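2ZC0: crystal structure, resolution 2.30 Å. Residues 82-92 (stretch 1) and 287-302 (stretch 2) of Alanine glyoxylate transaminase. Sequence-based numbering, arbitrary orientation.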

# COMPACT_ATOMS: atom_id res chain seq x y z
N GLU A 82 -4.96 -12.51 -33.87
CA GLU A 82 -5.93 -13.24 -34.68
C GLU A 82 -5.50 -14.70 -34.84
O GLU A 82 -6.31 -15.61 -34.67
CB GLU A 82 -6.11 -12.57 -36.05
CG GLU A 82 -6.84 -11.24 -35.97
CD GLU A 82 -6.77 -10.44 -37.26
OE1 GLU A 82 -7.45 -9.39 -37.34
OE2 GLU A 82 -6.03 -10.84 -38.19
N GLU A 83 -4.23 -14.93 -35.14
CA GLU A 83 -3.75 -16.30 -35.30
C GLU A 83 -3.87 -17.10 -34.00
O GLU A 83 -4.22 -18.28 -34.04
CB GLU A 83 -2.30 -16.31 -35.79
CG GLU A 83 -2.19 -16.12 -37.30
CD GLU A 83 -2.78 -17.29 -38.08
OE1 GLU A 83 -3.34 -17.05 -39.18
OE2 GLU A 83 -2.68 -18.45 -37.60
N LEU A 84 -3.58 -16.47 -32.87
CA LEU A 84 -3.68 -17.13 -31.57
C LEU A 84 -5.11 -17.49 -31.26
O LEU A 84 -5.40 -18.52 -30.65
CB LEU A 84 -3.13 -16.23 -30.46
CG LEU A 84 -1.61 -16.18 -30.38
CD1 LEU A 84 -1.17 -15.13 -29.38
CD2 LEU A 84 -1.10 -17.58 -29.98
N ALA A 85 -6.02 -16.61 -31.66
CA ALA A 85 -7.44 -16.85 -31.43
C ALA A 85 -7.88 -18.11 -32.18
O ALA A 85 -8.61 -18.93 -31.64
CB ALA A 85 -8.24 -15.65 -31.89
N ALA A 86 -7.42 -18.25 -33.42
CA ALA A 86 -7.75 -19.41 -34.26
C ALA A 86 -7.03 -20.63 -33.73
O ALA A 86 -7.58 -21.73 -33.70
CB ALA A 86 -7.33 -19.15 -35.70
N PHE A 87 -5.79 -20.42 -33.31
CA PHE A 87 -4.98 -21.49 -32.77
C PHE A 87 -5.60 -22.04 -31.50
O PHE A 87 -5.58 -23.24 -31.26
CB PHE A 87 -3.56 -20.99 -32.48
CG PHE A 87 -2.73 -21.94 -31.67
CD1 PHE A 87 -2.53 -21.73 -30.31
CD2 PHE A 87 -2.12 -23.04 -32.28
CE1 PHE A 87 -1.74 -22.60 -29.56
CE2 PHE A 87 -1.33 -23.91 -31.53
CZ PHE A 87 -1.14 -23.69 -30.18
N LEU A 88 -6.18 -21.15 -30.69
CA LEU A 88 -6.80 -21.59 -29.44
C LEU A 88 -8.12 -22.30 -29.69
O LEU A 88 -8.45 -23.27 -29.02
CB LEU A 88 -7.01 -20.39 -28.50
CG LEU A 88 -5.90 -20.08 -27.48
CD1 LEU A 88 -4.55 -20.05 -28.19
CD2 LEU A 88 -6.17 -18.75 -26.79
N LYS A 89 -8.88 -21.81 -30.66
CA LYS A 89 -10.17 -22.41 -30.98
C LYS A 89 -9.99 -23.82 -31.54
O LYS A 89 -10.80 -24.71 -31.27
CB LYS A 89 -10.94 -21.52 -31.96
CG LYS A 89 -11.97 -22.23 -32.83
CD LYS A 89 -11.29 -22.84 -34.07
CE LYS A 89 -12.11 -23.98 -34.69
NZ LYS A 89 -11.34 -24.66 -35.77
N LYS A 90 -8.93 -24.02 -32.30
CA LYS A 90 -8.68 -25.31 -32.91
C LYS A 90 -8.05 -26.35 -31.99
O LYS A 90 -8.60 -27.43 -31.81
CB LYS A 90 -7.80 -25.15 -34.15
CG LYS A 90 -7.53 -26.46 -34.88
CD LYS A 90 -6.76 -26.25 -36.17
CE LYS A 90 -6.45 -27.58 -36.84
NZ LYS A 90 -5.63 -27.38 -38.08
N TYR A 91 -6.92 -26.00 -31.40
CA TYR A 91 -6.19 -26.92 -30.52
C TYR A 91 -6.40 -26.82 -29.02
O TYR A 91 -5.70 -27.52 -28.28
CB TYR A 91 -4.69 -26.81 -30.80
CG TYR A 91 -4.31 -27.06 -32.24
CD1 TYR A 91 -3.93 -26.00 -33.07
CD2 TYR A 91 -4.33 -28.35 -32.77
CE1 TYR A 91 -3.57 -26.23 -34.39
CE2 TYR A 91 -3.98 -28.58 -34.09
CZ TYR A 91 -3.60 -27.52 -34.90
OH TYR A 91 -3.24 -27.75 -36.21
N ASP A 92 -7.32 -25.99 -28.56
CA ASP A 92 -7.56 -25.87 -27.11
C ASP A 92 -9.03 -25.60 -26.77
O ASP A 92 -9.34 -25.14 -25.66
CB ASP A 92 -6.66 -24.77 -26.51
CG ASP A 92 -6.22 -25.07 -25.07
OD1 ASP A 92 -6.06 -26.26 -24.72
OD2 ASP A 92 -6.00 -24.12 -24.29
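Stretch 2 287-302: ALEYLKRGYFEKYHLE

Three aromatic rings from the two stretches interlock in a relay in which Phe 296 serves as both acceptor face and donating edge. The edge of Phe 87 points at the face of Phe 296, with centroids 4.7 Å apart, planes at 83° and Phe 87 CE2 3.3 Å from Phe 296 CD2. Phe 296 in turn directs its own edge at the face of Tyr 91, at a centroid separation of 4.8 Å and an interplanar angle of 64°; here Phe 296 CE2 lies 3.5 Å from Tyr 91 CG. Phe 87 and Tyr 91 are one helical turn apart, so Phe 296 can engage both.

Stretch 1 is helical from Glu 82 to Tyr 91. Stretch 2 meets it with two helices joined by a tight turn, both running in broadly the same N-to-C sense as helix 82-91. Helix 287-292 lies at 42° to it (signed crossing angle 42°), with an axial approach of 10.0 Å. It ends in a Schellman motif at Gly 294, whose positive phi (69°) suits glycine and which also occupies the N-cap position of the next helix. Helix 295-302 lies at 51° (signed crossing angle -51°) and its axis stays farther off; it contains a wider pi-type turn, marked by the bond from Leu 301 N to Phe 296 O (2.8 Å).

In the first helix, Leu 291 points toward stretch 1 and packs its CD2 3.7 Å from Phe 87 CD2 and its CD1 3.9 Å from Leu 84 CD2. Glu 83 packs along this helix, its CG 3.6 Å from Leu 288 CD1 and its OE1 3.3 Å from Lys 292 CG. In the second helix, Leu 301 CD1 approaches Tyr 91 CE2 to 3.5 Å. No direct hydrogen bond joins the stretches, but a water links them, 2.6 Å from Tyr 91 OH and accepting a weak bond from Glu 297 N at 3.3 Å.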

# COMPACT_ATOMS: atom_id res chain seq x y z
N ALA A 287 6.55 -16.12 -34.19
CA ALA A 287 5.39 -16.89 -33.74
C ALA A 287 4.23 -16.80 -34.72
O ALA A 287 3.44 -17.74 -34.87
CB ALA A 287 4.93 -16.40 -32.36
N LEU A 288 4.12 -15.65 -35.39
CA LEU A 288 3.06 -15.42 -36.36
C LEU A 288 3.23 -16.34 -37.57
O LEU A 288 2.27 -16.95 -38.03
CB LEU A 288 3.06 -13.96 -36.82
CG LEU A 288 2.04 -13.62 -37.91
CD1 LEU A 288 0.63 -13.96 -37.44
CD2 LEU A 288 2.16 -12.15 -38.26
N GLU A 289 4.46 -16.42 -38.08
CA GLU A 289 4.75 -17.28 -39.23
C GLU A 289 4.66 -18.74 -38.83
O GLU A 289 4.11 -19.56 -39.56
CB GLU A 289 6.15 -17.00 -39.77
CG GLU A 289 6.23 -15.77 -40.66
CD GLU A 289 5.22 -15.82 -41.79
OE1 GLU A 289 5.20 -16.82 -42.54
OE2 GLU A 289 4.43 -14.86 -41.92
N TYR A 290 5.20 -19.06 -37.66
CA TYR A 290 5.18 -20.42 -37.15
C TYR A 290 3.74 -20.94 -37.21
O TYR A 290 3.48 -22.03 -37.70
CB TYR A 290 5.67 -20.43 -35.71
CG TYR A 290 5.65 -21.78 -35.04
CD1 TYR A 290 6.77 -22.62 -35.08
CD2 TYR A 290 4.52 -22.22 -34.36
CE1 TYR A 290 6.75 -23.86 -34.45
CE2 TYR A 290 4.49 -23.46 -33.73
CZ TYR A 290 5.61 -24.28 -33.78
OH TYR A 290 5.58 -25.51 -33.17
N LEU A 291 2.81 -20.13 -36.71
CA LEU A 291 1.41 -20.54 -36.70
C LEU A 291 0.78 -20.57 -38.09
O LEU A 291 0.16 -21.57 -38.46
CB LEU A 291 0.60 -19.61 -35.80
CG LEU A 291 0.88 -19.70 -34.30
CD1 LEU A 291 -0.06 -18.75 -33.57
CD2 LEU A 291 0.68 -21.13 -33.80
N LYS A 292 0.95 -19.50 -38.85
CA LYS A 292 0.39 -19.41 -40.20
C LYS A 292 0.85 -20.51 -41.15
O LYS A 292 0.09 -20.92 -42.03
CB LYS A 292 0.70 -18.04 -40.82
CG LYS A 292 -0.27 -16.92 -40.42
CD LYS A 292 0.05 -15.61 -41.13
CE LYS A 292 -0.95 -14.51 -40.75
NZ LYS A 292 -0.60 -13.17 -41.30
N ARG A 293 2.09 -20.97 -40.98
CA ARG A 293 2.64 -22.00 -41.85
C ARG A 293 2.36 -23.43 -41.39
O ARG A 293 2.82 -24.40 -41.99
CB ARG A 293 4.15 -21.78 -42.02
CG ARG A 293 4.47 -20.38 -42.49
CD ARG A 293 5.55 -20.35 -43.55
NE ARG A 293 6.88 -20.06 -43.01
CZ ARG A 293 7.97 -19.96 -43.76
NH1 ARG A 293 7.88 -20.12 -45.08
NH2 ARG A 293 9.15 -19.69 -43.21
N GLY A 294 1.59 -23.56 -40.31
CA GLY A 294 1.22 -24.87 -39.80
C GLY A 294 2.33 -25.70 -39.19
O GLY A 294 2.24 -26.93 -39.18
N TYR A 295 3.36 -25.05 -38.65
CA TYR A 295 4.47 -25.76 -38.03
C TYR A 295 4.13 -26.33 -36.66
O TYR A 295 4.89 -27.11 -36.10
CB TYR A 295 5.70 -24.84 -37.92
CG TYR A 295 6.32 -24.55 -39.26
CD1 TYR A 295 7.30 -23.57 -39.41
CD2 TYR A 295 5.91 -25.24 -40.40
CE1 TYR A 295 7.84 -23.28 -40.66
CE2 TYR A 295 6.44 -24.97 -41.65
CZ TYR A 295 7.41 -23.99 -41.78
OH TYR A 295 7.90 -23.72 -43.03
N PHE A 296 2.98 -25.94 -36.11
CA PHE A 296 2.57 -26.47 -34.82
C PHE A 296 2.22 -27.93 -35.05
O PHE A 296 2.52 -28.80 -34.22
CB PHE A 296 1.34 -25.73 -34.28
CG PHE A 296 0.86 -26.25 -32.95
CD1 PHE A 296 1.67 -26.17 -31.82
CD2 PHE A 296 -0.40 -26.85 -32.83
CE1 PHE A 296 1.25 -26.68 -30.59
CE2 PHE A 296 -0.83 -27.36 -31.61
CZ PHE A 296 -0.00 -27.27 -30.49
N GLU A 297 1.59 -28.19 -36.19
CA GLU A 297 1.20 -29.54 -36.56
C GLU A 297 2.44 -30.32 -37.00
O GLU A 297 2.74 -31.39 -36.49
CB GLU A 297 0.21 -29.51 -37.72
CG GLU A 297 -1.14 -30.14 -37.43
CD GLU A 297 -1.52 -31.18 -38.48
OE1 GLU A 297 -2.74 -31.43 -38.66
OE2 GLU A 297 -0.61 -31.76 -39.12
N LYS A 298 3.15 -29.73 -37.96
CA LYS A 298 4.34 -30.35 -38.54
C LYS A 298 5.54 -30.58 -37.63
O LYS A 298 6.24 -31.57 -37.80
CB LYS A 298 4.78 -29.55 -39.77
CG LYS A 298 6.03 -30.11 -40.45
CD LYS A 298 6.29 -29.44 -41.79
CE LYS A 298 7.46 -30.11 -42.51
NZ LYS A 298 7.57 -29.66 -43.93
N TYR A 299 5.78 -29.70 -36.67
CA TYR A 299 6.95 -29.88 -35.81
C TYR A 299 6.71 -30.19 -34.35
O TYR A 299 7.53 -30.84 -33.71
CB TYR A 299 7.87 -28.66 -35.91
CG TYR A 299 8.48 -28.49 -37.27
CD1 TYR A 299 7.93 -27.61 -38.20
CD2 TYR A 299 9.61 -29.21 -37.65
CE1 TYR A 299 8.48 -27.45 -39.47
CE2 TYR A 299 10.18 -29.08 -38.90
CZ TYR A 299 9.61 -28.19 -39.81
OH TYR A 299 10.17 -28.05 -41.06
N HIS A 300 5.60 -29.71 -33.80
CA HIS A 300 5.30 -29.96 -32.40
C HIS A 300 4.37 -31.15 -32.21
O HIS A 300 4.71 -32.10 -31.51
CB HIS A 300 4.68 -28.71 -31.76
CG HIS A 300 4.44 -28.85 -30.29
ND1 HIS A 300 3.28 -29.40 -29.78
CD2 HIS A 300 5.22 -28.57 -29.22
CE1 HIS A 300 3.36 -29.45 -28.46
NE2 HIS A 300 4.53 -28.94 -28.10
N LEU A 301 3.19 -31.11 -32.83
CA LEU A 301 2.24 -32.20 -32.69
C LEU A 301 2.78 -33.56 -33.13
O LEU A 301 2.59 -34.56 -32.44
CB LEU A 301 0.95 -31.90 -33.46
CG LEU A 301 0.04 -30.82 -32.88
CD1 LEU A 301 -1.19 -30.67 -33.75
CD2 LEU A 301 -0.35 -31.19 -31.45
N GLU A 302 3.44 -33.59 -34.29
CA GLU A 302 3.98 -34.85 -34.80
C GLU A 302 5.49 -34.95 -34.64
O GLU A 302 6.14 -35.82 -35.23
CB GLU A 302 3.61 -35.02 -36.28
CG GLU A 302 4.19 -33.97 -37.20
CD GLU A 302 3.68 -34.11 -38.63
OE1 GLU A 302 2.44 -34.08 -38.83
OE2 GLU A 302 4.52 -34.23 -39.55
O HOH W 1 -1.09 -26.56 -37.18